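Local coordinates for protein 1,4-dihydroxy-6-naphtoate synthase (Archaeoglobus fulgidus, PDB 1ZBM) that probably converts cyclic dehypoxanthine futalosine into 1,4-dihydroxy-6-naphthoate, a step in the biosynthesis of menaquinone, at residues T114-L117 / L118-A122. Residues are numbered along the deposited sequence; the frame is centred on the assembly and turned at random.
Sequences TANL and LLKLA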
loop_
_atom_site.group_PDB
_atom_site.type_symbol
_atom_site.label_atom_id
_atom_site.label_comp_id
_atom_site.label_asym_id
_atom_site.label_seq_id
_atom_site.Cartn_x
_atom_site.Cartn_y
_atom_site.Cartn_z
ATOM N N THR A 114 3.176 -6.390 1.297
ATOM C CA THR A 114 2.177 -7.251 1.898
ATOM C C THR A 114 1.694 -8.280 0.874
ATOM O O THR A 114 1.437 -9.438 1.213
ATOM C CB THR A 114 1.008 -6.410 2.403
ATOM O OG1 THR A 114 1.480 -5.547 3.444
ATOM C CG2 THR A 114 -0.095 -7.299 2.955
ATOM N N ALA A 115 1.595 -7.858 -0.381
ATOM C CA ALA A 115 1.151 -8.751 -1.442
ATOM C C ALA A 115 2.107 -9.928 -1.608
ATOM O O ALA A 115 1.693 -11.024 -1.990
ATOM C CB ALA A 115 1.028 -7.991 -2.762
ATOM N N ASN A 116 3.390 -9.711 -1.340
ATOM C CA ASN A 116 4.333 -10.808 -1.474
ATOM C C ASN A 116 4.131 -11.796 -0.341
ATOM O O ASN A 116 4.084 -13.009 -0.562
ATOM C CB ASN A 116 5.769 -10.306 -1.469
ATOM C CG ASN A 116 6.568 -10.890 -2.608
ATOM O OD1 ASN A 116 6.592 -12.117 -2.801
ATOM N ND2 ASN A 116 7.218 -10.025 -3.379
ATOM N N LEU A 117 4.006 -11.272 0.872
ATOM C CA LEU A 117 3.787 -12.112 2.039
ATOM C C LEU A 117 2.573 -13.009 1.773
ATOM O O LEU A 117 2.625 -14.220 2.000
ATOM C CB LEU A 117 3.553 -11.240 3.276
ATOM C CG LEU A 117 3.234 -11.973 4.589
ATOM C CD1 LEU A 117 4.350 -12.959 4.925
ATOM C CD2 LEU A 117 3.074 -10.952 5.719
ATOM N N LEU A 118 1.488 -12.412 1.277
ATOM C CA LEU A 118 0.272 -13.167 0.960
ATOM C C LEU A 118 0.539 -14.280 -0.064
ATOM O O LEU A 118 0.101 -15.421 0.116
ATOM C CB LEU A 118 -0.823 -12.231 0.425
ATOM C CG LEU A 118 -1.502 -11.303 1.430
ATOM C CD1 LEU A 118 -2.311 -10.218 0.711
ATOM C CD2 LEU A 118 -2.379 -12.114 2.336
ATOM N N LEU A 119 1.247 -13.944 -1.136
ATOM C CA LEU A 119 1.568 -14.921 -2.162
ATOM C C LEU A 119 2.356 -16.072 -1.541
ATOM O O LEU A 119 2.030 -17.240 -1.747
ATOM C CB LEU A 119 2.381 -14.266 -3.287
ATOM C CG LEU A 119 2.839 -15.155 -4.463
ATOM C CD1 LEU A 119 1.626 -15.741 -5.163
ATOM C CD2 LEU A 119 3.672 -14.335 -5.451
ATOM N N LYS A 120 3.386 -15.737 -0.767
ATOM C CA LYS A 120 4.216 -16.734 -0.102
ATOM C C LYS A 120 3.413 -17.613 0.858
ATOM O O LYS A 120 3.863 -18.692 1.227
ATOM C CB LYS A 120 5.363 -16.035 0.637
ATOM C CG LYS A 120 6.376 -15.357 -0.302
ATOM C CD LYS A 120 7.083 -14.187 0.360
ATOM C CE LYS A 120 7.905 -14.632 1.550
ATOM N NZ LYS A 120 8.335 -13.457 2.367
ATOM N N LEU A 121 2.232 -17.152 1.262
ATOM C CA LEU A 121 1.369 -17.924 2.156
ATOM C C LEU A 121 0.386 -18.779 1.370
ATOM O O LEU A 121 -0.021 -19.836 1.825
ATOM C CB LEU A 121 0.572 -16.993 3.069
ATOM C CG LEU A 121 1.303 -16.314 4.226
ATOM C CD1 LEU A 121 0.414 -15.231 4.783
ATOM C CD2 LEU A 121 1.650 -17.341 5.304
ATOM N N ALA A 122 -0.010 -18.313 0.192
ATOM C CA ALA A 122 -0.968 -19.054 -0.622
ATOM C C ALA A 122 -0.287 -20.119 -1.483
ATOM O O ALA A 122 -0.864 -21.172 -1.727
ATOM C CB ALA A 122 -1.755 -18.082 -1.504
#
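In the crossover helix 114-122, which links the parallel strands 105-108 and 127-130 in a beta-alpha-beta unit, Asn116 and Lys120 meet one turn apart. The backbone N of Lys120 donates to Asn116 O at 2.8 Å in a nearly straight bond (N-H...O 174°), and the lysine chain then turns back over the same turn: with CG opposite its own carbonyl carbon (chi1 -67°), its CG lies 3.3 Å from Asn116 O. Further along, Lys120 CD passes 3.8 Å from Asn116 OD1, the two side chains running aslant, while Asn116 ND2 is hydrogen-bonded to Gly110 O. With the lysine chain cut back to an alanine, the CG and CD that lie against Asn116 O and OD1 are gone, which would probably leave those oxygens less covered and lose the packing on His67. The family is of the periplasmic-binding-protein clan, and in the helix's first turn Thr114 and Ala115 are predicted to bind substrate. Thr114 OG1 is hydrogen-bonded to His67 N and Leu183 O, and the backbone N atoms of Leu118 and Leu119 donate to Thr114 O (3.0 Å) and Ala115 O (3.1 Å). One residue beyond the Lys120 bond, that from Leu121 N to Leu117 O is weak, though Leu121 CG still sits 3.3 Å from that oxygen; Leu121 N also donates to Leu118 O, which accepts Ala122 N too. Leu117 CG and Leu121 CD1 pack at 4.3 Å.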